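PDB 2ZBV: adenosyl-chloride synthase from Thermotoga maritima, which binds adenosine and probably cleaves S-adenosyl-L-methionine using a nucleophile such as chloride or hydroxide. Local coordinates for residues Y69-G72 with T73-A77; T97-A100 with E101-V105; I111-R114 with E115-Y118; G142-L145 with E146-G149. All coordinates share one frame; numbering follows the deposited sequence.

Overall arrangement
The four interactions are local contacts in the N-terminal part of the chain: three in loops or short turns, and interaction 2 along helix 97-103. Interaction 1 lies at the adenosine site and supplies Tyr69 and Val71 to the pocket. It leads into strand 77-82, where Ala77 O meets Ile111 N of interaction 3 at 2.9 Å, a probable hydrogen bond. Interaction 3 stands farther from the ligand, with the side chain of Ile111 about 13 Å from adenosine. Interactions 3 and 4 touch directly, their centres about 10 Å apart. Probable hydrogen bonds run from Asn113 ND2 to Arg147 O (2.8 Å) and from Glu112 N to Val148 O (2.9 Å). Interaction 2 is separate, its nearest atoms about 9 Å from interaction 4.

Interaction 1 of 4, residues Y69-G72 with T73-A77; sequences YGVG and TSRKA. With ADN (adenosine), chain D.
Arg75 folds back over the turn made by Gly70 to Thr73. CG lies between the backbone N and the carbonyl carbon (chi1 70°), and the chain bends once, at chi2 (99°). This sets CG 3.3 Å from Gly70 O. NE passes the same oxygen at a looser 4.0 Å. At the tip, NH2 comes to 3.8 Å from Val71 CA and also lies beside Val71 CG2. Gly70 O and Gly72 N lie over one face of the guanidinium. Through NH2 the guanidinium makes a salt bridge to Asp68, a residue that binds adenosine.

Gly70 O is gripped twice by Thr73. Thr73 N donates to it at 3.0 Å, tilted from the carbonyl plane. Thr73 OG1 donates at 2.6 Å, in the carbonyl plane and on a lone pair. Thr73 OG1 also takes a weak bond from Arg75 N.

On the ligand side, Val71 CG2 is 3.7 Å from O5' of adenosine, and Tyr69 CA is 3.4 Å from its N3. Val242, Leu244 and Asn182 of the second subunit complete the polar grip on the nucleoside. The arrangement is a type II beta turn in the wall of an adenosine pocket between subunits.

Interaction 2 of 4, residues T97-A100 with E101-V105; sequences TVVA and EEYGV
Tyr103 has CG anti to its carbonyl carbon (chi1 -59°), which turns the ring back along the helix toward Val99. Val99 CG1 is set in the same way (chi1 -73°) and reaches the ring atom Tyr103 CE2 at 3.9 Å. Val99 CB lies equally near Tyr103 CD2. The two side chains cross obliquely. Val99 O is 3.6 Å from Tyr103 CG, so the start of the ring also rests on the backbone. The hydroxyl end is hydrogen-bonded to Ser54, and the ring meets that of Tyr51 in helix 43-54.

One residue earlier along the helix, Val98 and Glu102 run side by side, with Val98 CG1 3.9 Å from Glu102 CG. The contact spans the whole of helix 97-103, which packs on helix 43-54 and on strand 77-82. Its backbone bonds follow the alpha-helical i to i+4 pattern. Tyr103 N donates to Val99 O at 2.8 Å. At the C-terminal end Gly104 N still reaches Ala100 O at 3.0 Å, but from well above the carbonyl plane. Gly104 then leaves helical geometry with positive phi, and the chain turns into strand 105-110. The turn brings Val105 CG2 to 3.7 Å from Ala100 CB, where Met80 of strand 77-82 touches both side chains.

Interaction 3 of 4, residues I111-R114 with E115-Y118; sequences IENR and ELFY
Phe117 lays one face of its ring on the backbone of Arg114. Arg114 CA sits 3.8 Å from the ring centroid and only 3° off the ring normal, a well-centred CH-pi contact. At the edge of the ring, in its plane, Ile111 CG2 meets Phe117 CE1 at 3.7 Å. This is the tight part of the contact, and it continues inward. Ile111 and Phe117 both pack on Ile131 of helix 127-140, and Ile111 is buried.

Asn113 holds the start of the turn. Its CG is anti to the backbone N (chi1 -166°), and OD1 accepts from Glu115 N at 3.0 Å. This closes an Asx turn at the start of the short 3-10 segment that follows strand 105-110. Leu116 N donates to the backbone Asn113 O, also at 3.0 Å, from above the carbonyl plane. Phe117 N reaches Arg114 O at a longer 3.2 Å. Leu116 crosses Asn113 at about a right angle, with Leu116 CD1 3.7 Å from Asn113 CB. The amide nitrogen of Asn113 is held by Arg147 O.

The solvent side is looser. Glu115 is exposed, and its carboxylate is not in contact with the guanidinium of Arg114. Arg114 bends at chi3, and Phe117 CE2 lies over one face of its guanidinium, off-centre. Arg114 NH1 is 3.8 Å from Phe117 CE2, with the two planes 72° apart. Arg114 NH2 is hydrogen-bonded to Lys120 O.

Interaction 4 of 4, residues G142-L145 with E146-G149; sequences GLPL and ERVG
The pyrrolidine ring of Pro144 carries Arg147 over one face. Arg147 CG stands 3.8 Å from Pro144 CD and just as near Pro144 CB, so the aliphatic start of the arginine covers the ring. Glu146 CG comes to 4.0 Å from Pro144 CB, beyond that corner of the ring and on the same side of it as Arg147. Pro144 and Arg147 point the same way, while beyond CG the arginine bends off from the turn.

Leu143 meets Arg147 at about a right angle. Its CG is anti to the backbone N (chi1 178°), which carries Leu143 CD1 to 3.9 Å from Arg147 CB. Leu143 thus touches CB of Arg147 and Pro144 touches its CG, from neighbouring directions. Leu143 also rests on Leu116 and on His138 of helix 127-140.

Two backbone bonds close the turn. Arg147 N donates to Pro144 O at 3.1 Å, and Val148 N donates to Leu145 O at 2.9 Å. Both donors stand well above their carbonyl planes, as expected for tight i to i+3 turns. Val148 and Leu145 face the protein, with Val148 CG2 4.2 Å from Leu145 CD1, and both pack on Val79 of strand 77-82. Glu146 and Arg147 are exposed. The chain leaves helix 127-140 through a Schellman motif at Gly142, and the arrangement is that of a short 3-10 turn bringing it back across the edge of the N-terminal sheet.

Interaction 1 of 4, residues Y69-G72 with T73-A77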
loop_
_atom_site.group_PDB
_atom_site.type_symbol
_atom_site.label_atom_id
_atom_site.label_comp_id
_atom_site.label_asym_id
_atom_site.label_seq_id
_atom_site.Cartn_x
_atom_site.Cartn_y
_atom_site.Cartn_z
ATOM N N TYR A 69 0.998 -14.782 15.559
ATOM C CA TYR A 69 -0.194 -14.932 16.402
ATOM C C TYR A 69 0.162 -15.308 17.840
ATOM O O TYR A 69 -0.620 -15.068 18.759
ATOM C CB TYR A 69 -1.128 -15.994 15.809
ATOM C CG TYR A 69 -0.480 -17.360 15.676
ATOM C CD1 TYR A 69 -0.487 -18.267 16.734
ATOM C CD2 TYR A 69 0.172 -17.726 14.500
ATOM C CE1 TYR A 69 0.145 -19.510 16.627
ATOM C CE2 TYR A 69 0.808 -18.957 14.380
ATOM C CZ TYR A 69 0.794 -19.844 15.444
ATOM O OH TYR A 69 1.448 -21.049 15.326
ATOM N N GLY A 70 1.340 -15.896 18.036
ATOM C CA GLY A 70 1.754 -16.302 19.372
ATOM C C GLY A 70 2.580 -15.248 20.082
ATOM O O GLY A 70 3.276 -15.536 21.061
ATOM N N VAL A 71 2.501 -14.016 19.590
ATOM C CA VAL A 71 3.245 -12.920 20.180
ATOM C C VAL A 71 2.953 -12.854 21.686
ATOM O O VAL A 71 1.801 -12.950 22.112
ATOM C CB VAL A 71 2.868 -11.573 19.502
ATOM C CG1 VAL A 71 1.392 -11.238 19.773
ATOM C CG2 VAL A 71 3.783 -10.460 19.991
ATOM N N GLY A 72 4.004 -12.725 22.491
ATOM C CA GLY A 72 3.813 -12.635 23.929
ATOM C C GLY A 72 3.761 -13.951 24.689
ATOM O O GLY A 72 3.675 -13.946 25.914
ATOM N N THR A 73 3.809 -15.076 23.980
ATOM C CA THR A 73 3.774 -16.387 24.627
ATOM C C THR A 73 5.202 -16.924 24.762
ATOM O O THR A 73 6.163 -16.192 24.546
ATOM C CB THR A 73 2.927 -17.397 23.817
ATOM O OG1 THR A 73 3.556 -17.650 22.557
ATOM C CG2 THR A 73 1.523 -16.846 23.572
ATOM N N SER A 74 5.343 -18.199 25.106
ATOM C CA SER A 74 6.667 -18.790 25.278
ATOM C C SER A 74 7.359 -19.101 23.955
ATOM O O SER A 74 8.487 -19.592 23.938
ATOM C CB SER A 74 6.569 -20.069 26.112
ATOM O OG SER A 74 5.819 -21.061 25.428
ATOM N N ARG A 75 6.685 -18.822 22.845
ATOM C CA ARG A 75 7.277 -19.083 21.541
ATOM C C ARG A 75 8.559 -18.256 21.440
ATOM O O ARG A 75 8.602 -17.094 21.859
ATOM C CB ARG A 75 6.291 -18.712 20.426
ATOM C CG ARG A 75 6.045 -17.215 20.258
ATOM C CD ARG A 75 6.882 -16.636 19.119
ATOM N NE ARG A 75 6.675 -15.197 18.959
ATOM C CZ ARG A 75 7.254 -14.265 19.714
ATOM N NH1 ARG A 75 8.089 -14.617 20.688
ATOM N NH2 ARG A 75 6.984 -12.979 19.506
ATOM N N LYS A 76 9.604 -18.865 20.896
ATOM C CA LYS A 76 10.894 -18.197 20.763
ATOM C C LYS A 76 10.944 -17.167 19.642
ATOM O O LYS A 76 10.264 -17.300 18.625
ATOM C CB LYS A 76 11.999 -19.238 20.526
ATOM C CG LYS A 76 12.217 -20.226 21.688
ATOM C CD LYS A 76 13.263 -21.278 21.309
ATOM C CE LYS A 76 13.404 -22.374 22.368
ATOM N NZ LYS A 76 14.028 -21.885 23.631
ATOM N N ALA A 77 11.757 -16.141 19.854
ATOM C CA ALA A 77 11.988 -15.089 18.876
ATOM C C ALA A 77 13.361 -15.495 18.347
ATOM O O ALA A 77 14.288 -15.700 19.134
ATOM C CB ALA A 77 12.058 -13.738 19.566
HETATM O "O5'" ADN D . 2.554 -8.343 17.155
HETATM C "C5'" ADN D . 2.076 -8.424 15.808
HETATM C "C4'" ADN D . 1.325 -9.739 15.613
HETATM O "O4'" ADN D . 0.150 -9.836 16.474
HETATM C "C3'" ADN D . 0.800 -9.926 14.171
HETATM O "O3'" ADN D . 1.766 -10.595 13.362
HETATM C "C2'" ADN D . -0.504 -10.728 14.377
HETATM O "O2'" ADN D . -0.446 -12.004 13.737
HETATM C "C1'" ADN D . -0.671 -10.867 15.888
HETATM N N9 ADN D . -2.085 -10.677 16.258
HETATM C C8 ADN D . -2.799 -9.500 16.168
HETATM N N7 ADN D . -4.020 -9.680 16.569
HETATM C C5 ADN D . -4.181 -10.969 16.940
HETATM C C6 ADN D . -5.266 -11.739 17.445
HETATM N N6 ADN D . -6.508 -11.155 17.658
HETATM N N1 ADN D . -5.057 -13.047 17.713
HETATM C C2 ADN D . -3.858 -13.633 17.516
HETATM N N3 ADN D . -2.815 -12.944 17.043
HETATM C C4 ADN D . -2.931 -11.631 16.746
#

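Interaction 2 of 4, residues T97-A100 with E101-V105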
loop_
_atom_site.group_PDB
_atom_site.type_symbol
_atom_site.label_atom_id
_atom_site.label_comp_id
_atom_site.label_asym_id
_atom_site.label_seq_id
_atom_site.Cartn_x
_atom_site.Cartn_y
_atom_site.Cartn_z
ATOM N N THR A 97 9.852 -21.947 7.495
ATOM C CA THR A 97 9.917 -23.326 7.021
ATOM C C THR A 97 10.430 -23.506 5.592
ATOM O O THR A 97 11.332 -24.319 5.353
ATOM C CB THR A 97 8.537 -24.013 7.113
ATOM O OG1 THR A 97 8.183 -24.195 8.485
ATOM C CG2 THR A 97 8.559 -25.370 6.423
ATOM N N VAL A 98 9.866 -22.755 4.646
ATOM C CA VAL A 98 10.263 -22.891 3.249
ATOM C C VAL A 98 11.693 -22.433 2.950
ATOM O O VAL A 98 12.439 -23.154 2.290
ATOM C CB VAL A 98 9.265 -22.167 2.304
ATOM C CG1 VAL A 98 9.564 -22.540 0.848
ATOM C CG2 VAL A 98 7.821 -22.560 2.656
ATOM N N VAL A 99 12.095 -21.253 3.419
ATOM C CA VAL A 99 13.465 -20.810 3.154
ATOM C C VAL A 99 14.472 -21.773 3.789
ATOM O O VAL A 99 15.513 -22.065 3.199
ATOM C CB VAL A 99 13.746 -19.388 3.686
ATOM C CG1 VAL A 99 13.039 -18.361 2.815
ATOM C CG2 VAL A 99 13.305 -19.271 5.151
ATOM N N ALA A 100 14.153 -22.261 4.987
ATOM C CA ALA A 100 15.014 -23.212 5.689
ATOM C C ALA A 100 15.189 -24.483 4.859
ATOM O O ALA A 100 16.293 -25.002 4.722
ATOM C CB ALA A 100 14.409 -23.576 7.041
ATOM N N GLU A 101 14.083 -24.978 4.318
ATOM C CA GLU A 101 14.087 -26.196 3.520
ATOM C C GLU A 101 14.744 -26.024 2.153
ATOM O O GLU A 101 15.471 -26.906 1.694
ATOM C CB GLU A 101 12.649 -26.698 3.343
ATOM C CG GLU A 101 12.488 -27.874 2.385
ATOM C CD GLU A 101 13.142 -29.154 2.888
ATOM O OE1 GLU A 101 13.095 -30.171 2.161
ATOM O OE2 GLU A 101 13.698 -29.148 4.009
ATOM N N GLU A 102 14.502 -24.886 1.510
ATOM C CA GLU A 102 15.051 -24.625 0.184
ATOM C C GLU A 102 16.504 -24.169 0.155
ATOM O O GLU A 102 17.258 -24.541 -0.745
ATOM C CB GLU A 102 14.199 -23.581 -0.536
ATOM C CG GLU A 102 12.755 -23.993 -0.774
ATOM C CD GLU A 102 12.630 -25.215 -1.664
ATOM O OE1 GLU A 102 13.361 -25.295 -2.675
ATOM O OE2 GLU A 102 11.791 -26.090 -1.360
ATOM N N TYR A 103 16.902 -23.356 1.128
ATOM C CA TYR A 103 18.266 -22.843 1.153
ATOM C C TYR A 103 19.206 -23.578 2.103
ATOM O O TYR A 103 20.422 -23.476 1.973
ATOM C CB TYR A 103 18.279 -21.359 1.540
ATOM C CG TYR A 103 17.497 -20.419 0.643
ATOM C CD1 TYR A 103 17.569 -20.517 -0.750
ATOM C CD2 TYR A 103 16.750 -19.375 1.189
ATOM C CE1 TYR A 103 16.921 -19.590 -1.572
ATOM C CE2 TYR A 103 16.097 -18.442 0.378
ATOM C CZ TYR A 103 16.193 -18.552 -0.999
ATOM O OH TYR A 103 15.608 -17.593 -1.796
ATOM N N GLY A 104 18.649 -24.299 3.069
ATOM C CA GLY A 104 19.485 -24.981 4.039
ATOM C C GLY A 104 19.781 -24.019 5.181
ATOM O O GLY A 104 19.968 -22.823 4.962
ATOM N N VAL A 105 19.832 -24.540 6.401
ATOM C CA VAL A 105 20.079 -23.716 7.579
ATOM C C VAL A 105 21.550 -23.699 7.978
ATOM O O VAL A 105 22.145 -24.743 8.238
ATOM C CB VAL A 105 19.254 -24.223 8.780
ATOM C CG1 VAL A 105 19.474 -23.317 9.981
ATOM C CG2 VAL A 105 17.777 -24.281 8.404
#

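Interaction 3 of 4, residues I111-R114 with E115-Y118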
loop_
_atom_site.group_PDB
_atom_site.type_symbol
_atom_site.label_atom_id
_atom_site.label_comp_id
_atom_site.label_asym_id
_atom_site.label_seq_id
_atom_site.Cartn_x
_atom_site.Cartn_y
_atom_site.Cartn_z
ATOM N N ILE A 111 16.842 -14.614 20.050
ATOM C CA ILE A 111 17.026 -13.212 20.364
ATOM C C ILE A 111 16.979 -13.071 21.886
ATOM O O ILE A 111 15.912 -13.152 22.494
ATOM C CB ILE A 111 15.916 -12.356 19.701
ATOM C CG1 ILE A 111 15.995 -12.514 18.172
ATOM C CG2 ILE A 111 16.061 -10.894 20.102
ATOM C CD1 ILE A 111 14.917 -11.772 17.397
ATOM N N GLU A 112 18.144 -12.878 22.496
ATOM C CA GLU A 112 18.236 -12.749 23.947
ATOM C C GLU A 112 18.882 -11.441 24.377
ATOM O O GLU A 112 18.706 -11.002 25.510
ATOM C CB GLU A 112 19.044 -13.913 24.520
ATOM C CG GLU A 112 18.519 -15.285 24.145
ATOM C CD GLU A 112 19.420 -16.398 24.645
ATOM O OE1 GLU A 112 20.615 -16.402 24.284
ATOM O OE2 GLU A 112 18.937 -17.269 25.398
ATOM N N ASN A 113 19.633 -10.821 23.473
ATOM C CA ASN A 113 20.312 -9.568 23.782
ATOM C C ASN A 113 19.323 -8.424 23.909
ATOM O O ASN A 113 19.003 -7.758 22.924
ATOM C CB ASN A 113 21.331 -9.229 22.696
ATOM C CG ASN A 113 22.282 -8.134 23.121
ATOM O OD1 ASN A 113 21.967 -7.329 24.001
ATOM N ND2 ASN A 113 23.449 -8.086 22.490
ATOM N N ARG A 114 18.863 -8.179 25.132
ATOM C CA ARG A 114 17.893 -7.123 25.389
ATOM C C ARG A 114 18.381 -5.731 25.003
ATOM O O ARG A 114 17.584 -4.803 24.882
ATOM C CB ARG A 114 17.491 -7.133 26.867
ATOM C CG ARG A 114 16.927 -8.463 27.342
ATOM C CD ARG A 114 16.425 -8.371 28.779
ATOM N NE ARG A 114 15.149 -7.669 28.876
ATOM C CZ ARG A 114 13.986 -8.177 28.476
ATOM N NH1 ARG A 114 13.936 -9.395 27.953
ATOM N NH2 ARG A 114 12.871 -7.470 28.601
ATOM N N GLU A 115 19.687 -5.583 24.805
ATOM C CA GLU A 115 20.246 -4.283 24.437
ATOM C C GLU A 115 19.907 -3.880 23.000
ATOM O O GLU A 115 20.095 -2.727 22.605
ATOM C CB GLU A 115 21.765 -4.299 24.632
ATOM C CG GLU A 115 22.182 -4.520 26.080
ATOM C CD GLU A 115 21.566 -3.493 27.014
ATOM O OE1 GLU A 115 21.855 -2.289 26.844
ATOM O OE2 GLU A 115 20.787 -3.887 27.912
ATOM N N LEU A 116 19.400 -4.833 22.227
ATOM C CA LEU A 116 19.038 -4.581 20.838
ATOM C C LEU A 116 17.582 -4.125 20.700
ATOM O O LEU A 116 17.167 -3.656 19.633
ATOM C CB LEU A 116 19.256 -5.851 20.016
ATOM C CG LEU A 116 20.673 -6.440 20.085
ATOM C CD1 LEU A 116 20.718 -7.767 19.333
ATOM C CD2 LEU A 116 21.672 -5.445 19.497
ATOM N N PHE A 117 16.819 -4.247 21.781
ATOM C CA PHE A 117 15.401 -3.880 21.772
ATOM C C PHE A 117 15.151 -2.388 21.646
ATOM O O PHE A 117 16.019 -1.574 21.949
ATOM C CB PHE A 117 14.708 -4.398 23.044
ATOM C CG PHE A 117 14.739 -5.898 23.197
ATOM C CD1 PHE A 117 15.342 -6.706 22.235
ATOM C CD2 PHE A 117 14.145 -6.504 24.297
ATOM C CE1 PHE A 117 15.349 -8.090 22.361
ATOM C CE2 PHE A 117 14.145 -7.889 24.435
ATOM C CZ PHE A 117 14.748 -8.686 23.465
ATOM N N TYR A 118 13.949 -2.041 21.197
ATOM C CA TYR A 118 13.539 -0.651 21.040
ATOM C C TYR A 118 13.151 -0.118 22.418
ATOM O O TYR A 118 13.327 1.063 22.710
ATOM C CB TYR A 118 12.362 -0.572 20.052
ATOM C CG TYR A 118 11.524 0.693 20.089
ATOM C CD1 TYR A 118 12.097 1.953 19.913
ATOM C CD2 TYR A 118 10.139 0.619 20.263
ATOM C CE1 TYR A 118 11.300 3.116 19.907
ATOM C CE2 TYR A 118 9.341 1.759 20.262
ATOM C CZ TYR A 118 9.923 3.004 20.082
ATOM O OH TYR A 118 9.118 4.122 20.067
#

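Interaction 4 of 4, residues G142-L145 with E146-G149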
loop_
_atom_site.group_PDB
_atom_site.type_symbol
_atom_site.label_atom_id
_atom_site.label_comp_id
_atom_site.label_asym_id
_atom_site.label_seq_id
_atom_site.Cartn_x
_atom_site.Cartn_y
_atom_site.Cartn_z
ATOM N N GLY A 142 25.299 -4.092 10.347
ATOM C CA GLY A 142 26.590 -4.723 10.544
ATOM C C GLY A 142 26.746 -5.500 11.839
ATOM O O GLY A 142 27.755 -6.174 12.028
ATOM N N LEU A 143 25.768 -5.412 12.737
ATOM C CA LEU A 143 25.854 -6.146 14.000
ATOM C C LEU A 143 26.090 -7.627 13.733
ATOM O O LEU A 143 25.358 -8.246 12.961
ATOM C CB LEU A 143 24.561 -6.003 14.811
ATOM C CG LEU A 143 24.568 -6.792 16.127
ATOM C CD1 LEU A 143 25.230 -5.945 17.201
ATOM C CD2 LEU A 143 23.152 -7.165 16.547
ATOM N N PRO A 144 27.115 -8.220 14.372
ATOM C CA PRO A 144 27.432 -9.643 14.193
ATOM C C PRO A 144 26.274 -10.486 14.709
ATOM O O PRO A 144 25.685 -10.165 15.742
ATOM C CB PRO A 144 28.695 -9.834 15.043
ATOM C CG PRO A 144 29.312 -8.451 15.077
ATOM C CD PRO A 144 28.107 -7.564 15.245
ATOM N N LEU A 145 25.965 -11.568 14.001
ATOM C CA LEU A 145 24.864 -12.451 14.370
ATOM C C LEU A 145 24.964 -13.020 15.788
ATOM O O LEU A 145 23.967 -13.096 16.505
ATOM C CB LEU A 145 24.771 -13.599 13.364
ATOM C CG LEU A 145 23.594 -14.557 13.549
ATOM C CD1 LEU A 145 22.285 -13.773 13.509
ATOM C CD2 LEU A 145 23.621 -15.618 12.458
ATOM N N GLU A 146 26.172 -13.417 16.182
ATOM C CA GLU A 146 26.418 -13.987 17.506
ATOM C C GLU A 146 25.988 -13.067 18.643
ATOM O O GLU A 146 25.781 -13.519 19.768
ATOM C CB GLU A 146 27.905 -14.293 17.663
ATOM C CG GLU A 146 28.770 -13.070 17.429
ATOM C CD GLU A 146 30.240 -13.356 17.587
ATOM O OE1 GLU A 146 30.703 -14.384 17.046
ATOM O OE2 GLU A 146 30.932 -12.548 18.242
ATOM N N ARG A 147 25.866 -11.779 18.349
ATOM C CA ARG A 147 25.476 -10.798 19.351
ATOM C C ARG A 147 23.972 -10.811 19.647
ATOM O O ARG A 147 23.519 -10.179 20.601
ATOM C CB ARG A 147 25.893 -9.400 18.898
ATOM C CG ARG A 147 27.376 -9.257 18.588
ATOM C CD ARG A 147 28.231 -9.423 19.830
ATOM N NE ARG A 147 27.815 -8.513 20.892
ATOM C CZ ARG A 147 27.329 -8.920 22.060
ATOM N NH1 ARG A 147 27.207 -10.217 22.307
ATOM N NH2 ARG A 147 26.958 -8.038 22.978
ATOM N N VAL A 148 23.199 -11.519 18.829
ATOM C CA VAL A 148 21.756 -11.589 19.044
ATOM C C VAL A 148 21.432 -12.499 20.230
ATOM O O VAL A 148 20.490 -12.240 20.972
ATOM C CB VAL A 148 21.020 -12.117 17.784
ATOM C CG1 VAL A 148 19.537 -12.312 18.081
ATOM C CG2 VAL A 148 21.201 -11.134 16.631
ATOM N N GLY A 149 22.222 -13.558 20.401
ATOM C CA GLY A 149 22.003 -14.490 21.494
ATOM C C GLY A 149 22.644 -15.843 21.242
ATOM O O GLY A 149 23.478 -15.982 20.346
#